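Local structure of branched-chain alpha-ketoacid decarboxylase (Lactococcus lactis, 2VBF) at residues Met24-Asp29 / Leu55-Ser60; Gly28-Asp33 / Asn164-Ile169; Gly81-Arg84 / Ala88-Phe91; Ser437-Lys442 / Glu468-Ile473; Leu464-Lys469 / Glu514-Ser519. The protein probably decarboxylates branched-chain and aromatic alpha-keto acids to aldehydes, using thiamine diphosphate and a magnesium ion as cofactors. One frame throughout, in Å; residues are numbered along the deposited sequence. Where two conformers were deposited one is given.

How the interactions relate
Interactions 1 to 3 belong to the N-terminal thiamine diphosphate-binding domain, interactions 4 and 5 to the C-terminal one; each domain is built round a six-stranded parallel sheet. Interactions 1 and 2 share G28 and D29 at the start of helix 27-37, with centres about 11 Å apart, and place helices 52-60 and 165-179 against it. The contact 81-84 / 88-91 follows interaction 1 in sequence and falls within the long span bracketed by interaction 2. Its Y82 packs on I439 and A440 of interaction 4, centre to centre about 14 Å away, and so joins the two domains. Interactions 4 and 5 share E468 and K469, while a probable N471-R516 hydrogen bond connects them.

Interaction 1: Met24-Asp29 / Leu55-Ser60; sequences MYTVGD and LDQIIS
Q57 and T26 extend their side chains toward each other from opposite directions, and their polar ends meet between the two helices. With CG beside its backbone N (chi1 -59°) and the chain extended beyond it, Q57 carries its amide away from helix 52-60 to the first turn of helix 27-37. There Q57 NE2 lies 2.8 Å from T26 OG1, but the N-H points poorly at the oxygen (129°) and the bond is weak. The other end of the amide rests on backbone: Q57 OE1 is 3.4 Å from G28 CA, an approach made possible by the missing side chain of that glycine.

D29 runs across the glutamine at about a right angle, its carboxylate plane turned 61° from the amide plane. The two do not bond directly; a water donates to D29 OD1 and accepts from Q57 NE2 (3.0 Å). D29 OD2 serves the helix start instead, taking the hydroxyl proton of T26 OG1 at 2.7 Å, from well above the carboxylate plane, and the N-H of T26 through its anti lone pair. D29 N returns a bond to T26 OG1 at 3.2 Å, completing a capping box with T26 as N-cap. The threonine hydroxyl thus donates to a carboxylate while accepting from D29 N and, weakly, from the glutamine, so the same group that closes the helix N-terminus also ties it to helix 52-60.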
# COMPACT_ATOMS: atom_id res chain seq x y z
N MET A 24 -28.85 -10.26 -21.80
CA MET A 24 -29.48 -10.11 -20.46
C MET A 24 -28.81 -8.95 -19.70
O MET A 24 -27.58 -8.86 -19.66
CB MET A 24 -29.34 -11.41 -19.66
CG MET A 24 -30.01 -11.39 -18.27
SD MET A 24 -29.87 -12.95 -17.33
CE MET A 24 -28.16 -12.87 -16.79
N TYR A 25 -29.63 -8.07 -19.13
CA TYR A 25 -29.16 -6.99 -18.25
C TYR A 25 -28.79 -7.59 -16.90
O TYR A 25 -29.52 -8.43 -16.37
CB TYR A 25 -30.24 -5.90 -18.09
CG TYR A 25 -29.81 -4.62 -17.38
CD1 TYR A 25 -29.30 -3.53 -18.09
CD2 TYR A 25 -29.97 -4.47 -16.00
CE1 TYR A 25 -28.94 -2.34 -17.44
CE2 TYR A 25 -29.61 -3.29 -15.35
CZ TYR A 25 -29.10 -2.24 -16.07
OH TYR A 25 -28.76 -1.07 -15.42
N THR A 26 -27.65 -7.16 -16.35
CA THR A 26 -27.06 -7.80 -15.18
C THR A 26 -26.80 -6.81 -14.04
O THR A 26 -26.84 -5.59 -14.22
CB THR A 26 -25.70 -8.44 -15.53
OG1 THR A 26 -24.77 -7.39 -15.87
CG2 THR A 26 -25.80 -9.44 -16.68
N VAL A 27 -26.45 -7.37 -12.88
CA VAL A 27 -26.05 -6.57 -11.72
C VAL A 27 -24.84 -5.67 -12.09
O VAL A 27 -24.79 -4.50 -11.71
CB VAL A 27 -25.70 -7.49 -10.54
CG1 VAL A 27 -25.01 -6.73 -9.42
CG2 VAL A 27 -26.97 -8.22 -10.03
N GLY A 28 -23.89 -6.23 -12.83
CA GLY A 28 -22.75 -5.44 -13.35
C GLY A 28 -23.18 -4.21 -14.14
O GLY A 28 -22.67 -3.12 -13.93
N ASP A 29 -24.13 -4.41 -15.05
CA ASP A 29 -24.70 -3.30 -15.82
C ASP A 29 -25.39 -2.27 -14.93
O ASP A 29 -25.24 -1.07 -15.13
CB ASP A 29 -25.72 -3.83 -16.85
CG ASP A 29 -25.11 -4.82 -17.82
OD1 ASP A 29 -24.05 -4.52 -18.40
OD2 ASP A 29 -25.68 -5.91 -18.00
N LEU A 55 -14.74 -6.72 -15.10
CA LEU A 55 -13.86 -5.91 -15.95
C LEU A 55 -14.29 -5.94 -17.42
O LEU A 55 -14.32 -4.89 -18.07
CB LEU A 55 -12.38 -6.33 -15.83
CG LEU A 55 -11.50 -5.36 -15.04
CD1 LEU A 55 -10.12 -5.97 -14.82
CD2 LEU A 55 -11.41 -4.02 -15.74
N ASP A 56 -14.67 -7.11 -17.92
CA ASP A 56 -15.15 -7.23 -19.30
C ASP A 56 -16.30 -6.25 -19.52
O ASP A 56 -16.39 -5.63 -20.57
CB ASP A 56 -15.65 -8.64 -19.59
CG ASP A 56 -14.54 -9.67 -19.66
OD1 ASP A 56 -13.38 -9.31 -19.94
OD2 ASP A 56 -14.85 -10.86 -19.44
N GLN A 57 -17.17 -6.12 -18.52
CA GLN A 57 -18.33 -5.23 -18.62
C GLN A 57 -17.92 -3.77 -18.68
O GLN A 57 -18.54 -2.98 -19.40
CB GLN A 57 -19.31 -5.48 -17.47
CG GLN A 57 -19.82 -6.91 -17.44
CD GLN A 57 -20.78 -7.18 -16.30
OE1 GLN A 57 -20.39 -7.16 -15.13
NE2 GLN A 57 -22.03 -7.50 -16.64
N ILE A 58 -16.88 -3.42 -17.93
CA ILE A 58 -16.34 -2.07 -17.96
C ILE A 58 -15.75 -1.77 -19.34
O ILE A 58 -15.98 -0.70 -19.89
CB ILE A 58 -15.23 -1.84 -16.91
CG1 ILE A 58 -15.79 -2.03 -15.49
CG2 ILE A 58 -14.63 -0.43 -17.09
CD1 ILE A 58 -14.74 -1.95 -14.36
N ILE A 59 -15.00 -2.73 -19.88
CA ILE A 59 -14.36 -2.56 -21.18
C ILE A 59 -15.42 -2.36 -22.26
O ILE A 59 -15.25 -1.54 -23.16
CB ILE A 59 -13.45 -3.77 -21.56
CG1 ILE A 59 -12.24 -3.87 -20.61
CG2 ILE A 59 -12.98 -3.66 -23.02
CD1 ILE A 59 -11.34 -2.66 -20.60
N SER A 60 -16.52 -3.10 -22.15
CA SER A 60 -17.59 -3.06 -23.15
C SER A 60 -18.41 -1.76 -23.15
O SER A 60 -19.06 -1.45 -24.15
CB SER A 60 -18.54 -4.24 -22.96
OG SER A 60 -17.88 -5.46 -23.29
O HOH W 1 -22.83 -6.80 -19.43

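Interaction 2: Gly28-Asp33 / Asn164-Ile169; sequences GDYLLD and NATYEI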
# COMPACT_ATOMS: atom_id res chain seq x y z
N GLY A 28 -23.89 -6.23 -12.83
CA GLY A 28 -22.75 -5.44 -13.35
C GLY A 28 -23.18 -4.21 -14.14
O GLY A 28 -22.67 -3.12 -13.93
N ASP A 29 -24.13 -4.41 -15.05
CA ASP A 29 -24.70 -3.30 -15.82
C ASP A 29 -25.39 -2.27 -14.93
O ASP A 29 -25.24 -1.07 -15.13
CB ASP A 29 -25.72 -3.83 -16.85
CG ASP A 29 -25.11 -4.82 -17.82
OD1 ASP A 29 -24.05 -4.52 -18.40
OD2 ASP A 29 -25.68 -5.91 -18.00
N TYR A 30 -26.13 -2.75 -13.93
CA TYR A 30 -26.82 -1.88 -12.98
C TYR A 30 -25.84 -0.97 -12.24
O TYR A 30 -26.03 0.26 -12.19
CB TYR A 30 -27.61 -2.72 -11.98
CG TYR A 30 -28.61 -1.94 -11.15
CD1 TYR A 30 -29.95 -1.88 -11.51
CD2 TYR A 30 -28.22 -1.26 -10.00
CE1 TYR A 30 -30.86 -1.18 -10.76
CE2 TYR A 30 -29.13 -0.54 -9.24
CZ TYR A 30 -30.45 -0.50 -9.63
OH TYR A 30 -31.39 0.20 -8.90
N LEU A 31 -24.79 -1.58 -11.71
CA LEU A 31 -23.73 -0.84 -11.02
C LEU A 31 -23.08 0.19 -11.92
O LEU A 31 -22.95 1.36 -11.53
CB LEU A 31 -22.69 -1.82 -10.46
CG LEU A 31 -21.50 -1.25 -9.68
CD1 LEU A 31 -21.96 -0.25 -8.63
CD2 LEU A 31 -20.73 -2.41 -9.03
N LEU A 32 -22.73 -0.21 -13.14
CA LEU A 32 -22.06 0.69 -14.06
C LEU A 32 -23.01 1.83 -14.50
O LEU A 32 -22.58 2.97 -14.66
CB LEU A 32 -21.48 -0.09 -15.25
CG LEU A 32 -20.30 -1.04 -14.90
CD1 LEU A 32 -19.93 -1.91 -16.08
CD2 LEU A 32 -19.10 -0.23 -14.43
N ASP A 33 -24.30 1.53 -14.66
CA ASP A 33 -25.28 2.56 -14.96
C ASP A 33 -25.34 3.60 -13.84
O ASP A 33 -25.33 4.81 -14.11
CB ASP A 33 -26.67 1.96 -15.19
CG ASP A 33 -26.89 1.48 -16.63
OD1 ASP A 33 -26.03 1.71 -17.50
OD2 ASP A 33 -27.94 0.86 -16.89
N ASN A 164 -30.09 -9.04 -3.33
CA ASN A 164 -29.97 -7.76 -2.65
C ASN A 164 -29.33 -6.65 -3.49
O ASN A 164 -29.38 -5.49 -3.10
CB ASN A 164 -29.27 -7.92 -1.27
CG ASN A 164 -27.75 -7.96 -1.34
OD1 ASN A 164 -27.14 -7.59 -2.34
ND2 ASN A 164 -27.13 -8.38 -0.24
N ALA A 165 -28.77 -7.01 -4.65
CA ALA A 165 -27.79 -6.15 -5.32
C ALA A 165 -28.30 -4.76 -5.68
O ALA A 165 -27.64 -3.77 -5.36
CB ALA A 165 -27.22 -6.84 -6.56
N THR A 166 -29.44 -4.67 -6.35
CA THR A 166 -29.92 -3.37 -6.79
C THR A 166 -30.22 -2.46 -5.60
O THR A 166 -29.84 -1.29 -5.63
CB THR A 166 -31.14 -3.45 -7.75
OG1 THR A 166 -32.23 -4.13 -7.12
CG2 THR A 166 -30.76 -4.17 -9.04
N TYR A 167 -30.88 -2.97 -4.55
CA TYR A 167 -31.18 -2.13 -3.38
C TYR A 167 -29.91 -1.73 -2.62
O TYR A 167 -29.77 -0.58 -2.19
CB TYR A 167 -32.14 -2.81 -2.38
CG TYR A 167 -32.10 -2.06 -1.06
CD1 TYR A 167 -32.80 -0.86 -0.91
CD2 TYR A 167 -31.31 -2.50 -0.00
CE1 TYR A 167 -32.73 -0.13 0.28
CE2 TYR A 167 -31.24 -1.79 1.19
CZ TYR A 167 -31.95 -0.60 1.32
OH TYR A 167 -31.89 0.09 2.50
N GLU A 168 -28.99 -2.69 -2.47
CA GLU A 168 -27.73 -2.44 -1.76
C GLU A 168 -26.82 -1.45 -2.49
O GLU A 168 -26.24 -0.54 -1.88
CB GLU A 168 -27.00 -3.75 -1.50
CG GLU A 168 -27.61 -4.57 -0.37
CD GLU A 168 -27.47 -3.91 0.99
OE1 GLU A 168 -26.37 -3.96 1.57
OE2 GLU A 168 -28.46 -3.35 1.49
N ILE A 169 -26.72 -1.61 -3.81
CA ILE A 169 -25.99 -0.63 -4.61
C ILE A 169 -26.57 0.76 -4.43
O ILE A 169 -25.85 1.73 -4.18
CB ILE A 169 -26.00 -1.01 -6.11
CG1 ILE A 169 -25.08 -2.22 -6.34
CG2 ILE A 169 -25.60 0.17 -6.99
CD1 ILE A 169 -25.25 -2.88 -7.70
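One face of the Y30 ring is covered by the methyl group of T166: CG2 stands almost over the ring centre, 3.5 Å from the centroid and only 14° off the normal, a clear CH-pi contact. I169 CD1 approaches the same ring obliquely, 4.1 Å from Y30 CD2. The contact is helix-helix packing in the pyrimidine-binding domain, where segments 28-33 and 165-169 of helices 27-37 and 165-179 run nearly parallel beside the sheet, their short axes crossing at -21° and 10.2 Å apart at closest approach.

Y30 reaches the second helix because its ring leaves the backbone with CG opposite the amide N (chi1 -167°). Y30 and T166 cross at about a right angle, with the methyl over the ring, and T166 CB adds a second contact 3.6 Å from Y30 CZ. The hydroxyl continues past the threonine to a hydrogen bond with D170 OD2, one turn further along the same helix, so a buried aromatic group keeps its polar end paired. A leucine in place of Y30 has neither ring nor hydroxyl, and would probably leave the T166 methyl without its aromatic face and D170 without this hydrogen-bonding partner.

Next to the ring, L31 adds an aliphatic contact, crossing I169 at about a right angle. I169 CD1 comes to 3.9 Å from L31 CB, and L31 CD1 lies 4.0 Å from I169 CG2.

Interaction 3: Gly81-Arg84 / Ala88-Phe91; sequences GYAR and AAAF
Y82 meets the second segment first, in the last part of helix 72-86. Its ring leaves with CG opposite the backbone N (chi1 -173°) and offers an edge to the backbone of A88: Y82 CD2 is 3.3 Å and CE2 3.4 Å from A88 O, with the oxygen close to the ring plane. This carbonyl is buried here without a hydrogen-bonding partner, so the weakly positive aromatic C-H groups probably give it some compensation. The same CD2 touches A89 CB at 3.7 Å, while the tyrosine hydroxyl runs on to E42 OE1 and the backbone N of E41, and the ring makes an edge-to-face pair with F44.

One residue on, A83 packs methyl to methyl, its CB 3.7 Å from A89 CB. The A89 methyl therefore sits against both Y82 and A83. The short turn brings A83 CA and A88 CA to 4.5 Å, and the small A83 and A89 methyls fit between helix and strand; A83 also reaches V116 on the adjoining strand 116-122.

Helix 72-86 thus turns back directly into strand 89-94, whose A89 pairs by backbone with V117. Coming from strand 65-68, this is the helix-to-strand return of a beta-alpha-beta crossover, the repeating unit of the parallel sheet in the thiamine diphosphate-binding domains.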
# COMPACT_ATOMS: atom_id res chain seq x y z
N GLY A 81 -7.94 11.87 -6.20
CA GLY A 81 -7.73 13.04 -7.04
C GLY A 81 -8.82 13.27 -8.07
O GLY A 81 -9.28 14.39 -8.27
N TYR A 82 -9.24 12.20 -8.72
CA TYR A 82 -10.34 12.28 -9.69
C TYR A 82 -11.61 12.79 -9.01
O TYR A 82 -12.30 13.65 -9.56
CB TYR A 82 -10.56 10.91 -10.29
CG TYR A 82 -11.55 10.78 -11.43
CD1 TYR A 82 -11.13 10.79 -12.75
CD2 TYR A 82 -12.90 10.57 -11.19
CE1 TYR A 82 -12.03 10.62 -13.82
CE2 TYR A 82 -13.81 10.40 -12.23
CZ TYR A 82 -13.37 10.43 -13.55
OH TYR A 82 -14.28 10.24 -14.60
N ALA A 83 -11.89 12.29 -7.80
CA ALA A 83 -13.08 12.70 -7.06
C ALA A 83 -13.05 14.18 -6.71
O ALA A 83 -14.07 14.86 -6.76
CB ALA A 83 -13.26 11.85 -5.79
N ARG A 84 -11.87 14.68 -6.34
CA ARG A 84 -11.72 16.10 -6.02
C ARG A 84 -12.14 17.02 -7.17
O ARG A 84 -12.56 18.14 -6.93
CB ARG A 84 -10.29 16.41 -5.58
CG ARG A 84 -10.01 15.85 -4.21
CD ARG A 84 -8.56 16.00 -3.84
NE ARG A 84 -8.24 15.37 -2.56
CZ ARG A 84 -7.75 16.00 -1.50
NH1 ARG A 84 -7.59 17.30 -1.49
NH2 ARG A 84 -7.43 15.30 -0.41
N ALA A 88 -17.07 12.74 -8.10
CA ALA A 88 -17.35 11.34 -7.81
C ALA A 88 -16.23 10.52 -8.44
O ALA A 88 -15.63 10.95 -9.42
CB ALA A 88 -18.72 10.91 -8.36
N ALA A 89 -15.95 9.35 -7.88
CA ALA A 89 -14.95 8.45 -8.47
C ALA A 89 -15.20 6.99 -8.11
O ALA A 89 -15.92 6.69 -7.17
CB ALA A 89 -13.56 8.86 -8.02
N ALA A 90 -14.58 6.10 -8.87
CA ALA A 90 -14.59 4.67 -8.58
C ALA A 90 -13.28 3.98 -8.94
O ALA A 90 -12.61 4.33 -9.93
CB ALA A 90 -15.77 3.98 -9.29
N PHE A 91 -12.90 3.02 -8.11
CA PHE A 91 -11.82 2.11 -8.48
C PHE A 91 -12.17 0.67 -8.08
O PHE A 91 -13.03 0.45 -7.24
CB PHE A 91 -10.45 2.57 -7.94
CG PHE A 91 -10.26 2.41 -6.46
CD1 PHE A 91 -9.51 1.37 -5.94
CD2 PHE A 91 -10.79 3.35 -5.57
CE1 PHE A 91 -9.33 1.22 -4.58
CE2 PHE A 91 -10.60 3.23 -4.20
CZ PHE A 91 -9.86 2.16 -3.71

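Interaction 4: Ser437-Lys442 / Glu468-Ile473; sequences SQIADK and EKLNPI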
# COMPACT_ATOMS: atom_id res chain seq x y z
N SER A 437 -6.93 13.61 -11.22
CA SER A 437 -7.56 14.91 -11.37
C SER A 437 -7.39 15.43 -12.81
O SER A 437 -8.33 15.97 -13.39
CB SER A 437 -6.98 15.90 -10.37
OG SER A 437 -7.61 17.16 -10.45
N GLN A 438 -6.21 15.24 -13.39
CA GLN A 438 -5.96 15.65 -14.78
C GLN A 438 -6.85 14.92 -15.78
O GLN A 438 -7.29 15.53 -16.76
CB GLN A 438 -4.48 15.44 -15.15
CG GLN A 438 -4.10 15.88 -16.56
CD GLN A 438 -4.29 17.36 -16.80
OE1 GLN A 438 -3.36 18.15 -16.66
NE2 GLN A 438 -5.52 17.76 -17.17
N ILE A 439 -7.10 13.63 -15.55
CA ILE A 439 -8.02 12.82 -16.35
C ILE A 439 -9.45 13.35 -16.18
O ILE A 439 -10.21 13.46 -17.15
CB ILE A 439 -7.94 11.32 -15.95
CG1 ILE A 439 -6.60 10.73 -16.42
CG2 ILE A 439 -9.11 10.52 -16.53
CD1 ILE A 439 -6.22 9.39 -15.77
N ALA A 440 -9.79 13.71 -14.94
CA ALA A 440 -11.13 14.23 -14.61
C ALA A 440 -11.48 15.52 -15.36
O ALA A 440 -12.62 15.70 -15.80
CB ALA A 440 -11.25 14.45 -13.08
N ASP A 441 -10.52 16.44 -15.47
CA ASP A 441 -10.70 17.69 -16.21
C ASP A 441 -9.51 17.94 -17.12
O ASP A 441 -8.53 18.60 -16.73
CB ASP A 441 -10.91 18.89 -15.26
CG ASP A 441 -11.31 20.18 -16.01
OD1 ASP A 441 -11.35 20.17 -17.25
OD2 ASP A 441 -11.57 21.21 -15.34
N LYS A 442 -9.61 17.44 -18.35
CA LYS A 442 -8.51 17.56 -19.29
C LYS A 442 -8.32 18.99 -19.81
O LYS A 442 -7.32 19.29 -20.45
CB LYS A 442 -8.68 16.58 -20.46
CG LYS A 442 -9.77 16.94 -21.44
N GLU A 468 -1.76 6.88 -21.22
CA GLU A 468 -2.96 7.73 -21.34
C GLU A 468 -2.71 9.08 -22.02
O GLU A 468 -3.65 9.85 -22.25
CB GLU A 468 -3.57 7.96 -19.95
CG GLU A 468 -3.95 6.68 -19.23
CD GLU A 468 -4.98 5.87 -19.96
OE1 GLU A 468 -5.87 6.48 -20.60
OE2 GLU A 468 -4.92 4.62 -19.90
N LYS A 469 -1.44 9.37 -22.33
CA LYS A 469 -1.04 10.59 -23.02
C LYS A 469 -1.48 11.86 -22.29
O LYS A 469 -1.95 12.83 -22.89
CB LYS A 469 -1.55 10.56 -24.48
CG LYS A 469 -0.94 9.42 -25.26
CD LYS A 469 -1.39 9.42 -26.71
CE LYS A 469 -0.86 8.20 -27.42
NZ LYS A 469 -1.46 6.96 -26.87
N LEU A 470 -1.28 11.84 -20.97
CA LEU A 470 -1.61 12.98 -20.13
C LEU A 470 -0.51 14.01 -20.27
O LEU A 470 0.66 13.66 -20.41
CB LEU A 470 -1.74 12.53 -18.68
CG LEU A 470 -2.73 11.39 -18.42
CD1 LEU A 470 -2.79 11.06 -16.94
CD2 LEU A 470 -4.10 11.73 -18.96
N ASN A 471 -0.89 15.28 -20.19
CA ASN A 471 0.05 16.37 -20.40
C ASN A 471 0.27 17.30 -19.20
O ASN A 471 0.39 18.50 -19.37
CB ASN A 471 -0.42 17.19 -21.60
CG ASN A 471 -0.42 16.40 -22.86
OD1 ASN A 471 0.52 15.65 -23.13
ND2 ASN A 471 -1.47 16.56 -23.67
N PRO A 472 0.39 16.73 -17.98
CA PRO A 472 0.63 17.62 -16.86
C PRO A 472 2.06 18.16 -16.88
O PRO A 472 2.89 17.64 -17.61
CB PRO A 472 0.44 16.70 -15.66
CG PRO A 472 0.95 15.42 -16.15
CD PRO A 472 0.39 15.33 -17.55
N ILE A 473 2.32 19.16 -16.05
CA ILE A 473 3.66 19.69 -15.85
C ILE A 473 4.08 19.27 -14.44
O ILE A 473 3.49 19.70 -13.45
CB ILE A 473 3.70 21.22 -15.99
CG1 ILE A 473 3.15 21.66 -17.36
CG2 ILE A 473 5.14 21.75 -15.73
CD1 ILE A 473 2.89 23.15 -17.47
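Q438 OE1 accepts a hydrogen bond from the backbone N of H446 and at the same time lies 4.0 Å from P472 CA, while Q438 NE2 donates to S444 O. Both ends of this buried amide are thus held by the chain entering strand 445-451, at a place where helix 430-440 packs against the loop between helix 462-467 and strand 473-478. That loop completes a beta-alpha-beta connection in the parallel sheet of the C-terminal cofactor-binding domain.

Q438 needs a bend to get there. Its CG stands opposite the backbone N (chi1 -178°) and the chain then folds at chi2 (62°), so that the amide oxygen comes in beside the proline, crossing it at a slant; CB of P472 is 4.2 Å from it. No hydrogen bond joins the two segments directly.

The loop begins with a Schellman motif that ends helix 462-467: K469 takes a positive phi (58°), its N bonds to I466 O, and L470 N probably makes the second bond, to S465 O. The chain reversal directs L470 back toward helix 430-440. I439, which also touches Y82, F44 and I67 of the N-terminal domain, sets its CG1 against the ends of both branches of the leucine, 3.7 Å from L470 CD2 and 3.9 Å from L470 CD1; its own CD1 is 4.0 Å from L470 CD1.

Interaction 5: Leu464-Lys469 / Glu514-Ser519; sequences LSIREK and EDRVVS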
# COMPACT_ATOMS: atom_id res chain seq x y z
N LEU A 464 1.27 4.66 -16.58
CA LEU A 464 -0.07 5.11 -16.89
C LEU A 464 -0.09 6.48 -17.56
O LEU A 464 -0.81 6.69 -18.53
CB LEU A 464 -0.90 5.14 -15.59
CG LEU A 464 -2.34 5.64 -15.65
CD1 LEU A 464 -3.14 5.10 -14.44
CD2 LEU A 464 -2.43 7.16 -15.71
N SER A 465 0.69 7.42 -17.04
CA SER A 465 0.68 8.79 -17.57
C SER A 465 1.09 8.79 -19.05
O SER A 465 0.56 9.57 -19.84
CB SER A 465 1.56 9.73 -16.74
OG SER A 465 2.94 9.51 -16.93
N ILE A 466 2.01 7.90 -19.39
CA ILE A 466 2.54 7.79 -20.75
C ILE A 466 1.51 7.13 -21.65
O ILE A 466 1.17 7.67 -22.72
CB ILE A 466 3.86 6.97 -20.74
CG1 ILE A 466 4.95 7.77 -20.01
CG2 ILE A 466 4.32 6.64 -22.16
CD1 ILE A 466 6.17 6.96 -19.58
N ARG A 467 0.96 6.00 -21.20
CA ARG A 467 -0.07 5.29 -21.94
C ARG A 467 -1.29 6.16 -22.23
O ARG A 467 -1.82 6.14 -23.34
CB ARG A 467 -0.52 4.02 -21.21
CG ARG A 467 -1.56 3.20 -21.96
CD ARG A 467 -2.11 2.07 -21.11
NE ARG A 467 -2.85 2.62 -19.98
CZ ARG A 467 -2.87 2.14 -18.74
NH1 ARG A 467 -2.17 1.06 -18.40
NH2 ARG A 467 -3.58 2.78 -17.81
N GLU A 468 -1.76 6.88 -21.22
CA GLU A 468 -2.96 7.73 -21.34
C GLU A 468 -2.71 9.08 -22.02
O GLU A 468 -3.65 9.85 -22.25
CB GLU A 468 -3.57 7.96 -19.95
CG GLU A 468 -3.95 6.68 -19.23
CD GLU A 468 -4.98 5.87 -19.96
OE1 GLU A 468 -5.87 6.48 -20.60
OE2 GLU A 468 -4.92 4.62 -19.90
N LYS A 469 -1.44 9.37 -22.33
CA LYS A 469 -1.04 10.59 -23.02
C LYS A 469 -1.48 11.86 -22.29
O LYS A 469 -1.95 12.83 -22.89
CB LYS A 469 -1.55 10.56 -24.48
CG LYS A 469 -0.94 9.42 -25.26
CD LYS A 469 -1.39 9.42 -26.71
CE LYS A 469 -0.86 8.20 -27.42
NZ LYS A 469 -1.46 6.96 -26.87
N GLU A 514 10.41 11.36 -26.71
CA GLU A 514 10.53 12.82 -26.64
C GLU A 514 9.29 13.55 -27.17
O GLU A 514 9.07 14.71 -26.83
CB GLU A 514 11.78 13.28 -27.41
CG GLU A 514 13.10 12.88 -26.75
CD GLU A 514 14.33 13.28 -27.56
OE1 GLU A 514 14.29 13.23 -28.82
OE2 GLU A 514 15.36 13.64 -26.94
N ASP A 515 8.50 12.88 -27.99
CA ASP A 515 7.25 13.47 -28.49
C ASP A 515 6.07 13.33 -27.50
O ASP A 515 4.97 13.81 -27.77
CB ASP A 515 6.87 12.89 -29.86
CG ASP A 515 6.53 11.42 -29.80
OD1 ASP A 515 7.38 10.64 -29.32
OD2 ASP A 515 5.43 11.03 -30.24
N ARG A 516 6.32 12.67 -26.37
CA ARG A 516 5.29 12.47 -25.33
C ARG A 516 5.68 13.23 -24.06
O ARG A 516 4.90 14.04 -23.54
CB ARG A 516 5.14 10.97 -25.05
CG ARG A 516 4.22 10.60 -23.86
CD ARG A 516 2.77 10.41 -24.27
NE ARG A 516 2.25 11.58 -24.99
CZ ARG A 516 1.74 12.67 -24.42
NH1 ARG A 516 1.65 12.81 -23.10
NH2 ARG A 516 1.31 13.66 -25.19
N VAL A 517 6.88 12.96 -23.56
CA VAL A 517 7.40 13.61 -22.36
C VAL A 517 8.68 14.37 -22.65
O VAL A 517 9.61 13.82 -23.25
CB VAL A 517 7.71 12.59 -21.25
CG1 VAL A 517 8.06 13.33 -19.95
CG2 VAL A 517 6.52 11.66 -21.04
N VAL A 518 8.73 15.63 -22.22
CA VAL A 518 9.94 16.44 -22.23
C VAL A 518 10.53 16.48 -20.82
O VAL A 518 9.88 16.97 -19.87
CB VAL A 518 9.66 17.87 -22.70
CG1 VAL A 518 10.94 18.68 -22.71
CG2 VAL A 518 9.01 17.85 -24.09
N SER A 519 11.76 15.99 -20.69
CA SER A 519 12.44 15.94 -19.39
C SER A 519 13.57 16.96 -19.29
O SER A 519 14.29 17.19 -20.26
CB SER A 519 12.96 14.53 -19.13
OG SER A 519 11.87 13.61 -19.15
O HOH W 2 2.75 11.19 -20.87
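R516 leaves its CB toward helix 462-467 and folds round the end of that helix, bent at chi2 (90°) and chi3 (-55°). Its CG comes to 4.3 Å from I466 CG2, and CD settles 3.5 Å from I466 O. NE passes 3.9 Å from K469 CG, the side chains crossing at about a right angle. The guanidinium group lies with one face over the K469 backbone: CZ is 3.7 Å from K469 CA, and NH1 3.4 Å from K469 C. At its edge, NH1 donates in the guanidinium plane to a water (3.0 Å), which passes the link on to S465 O, and NH2 is bonded to N471 OD1.

K469 sends its amine away, leaving NZ 6.2 Å from R516 NE, so two like charges sit apart although their aliphatic parts touch. With an alanine in place of R516, N471 OD1 and the bridging water would probably lose a donor and the K469 backbone its guanidinium cover.

Beyond the arginine, I466 CG1 faces V517 CG2 at 4.3 Å, with A512 against both. R516 thus lies between the Schellman-capped end of helix 462-467 and the start of strand 517-522, an edge strand of the sheet within this chain, paired with strand 542-548.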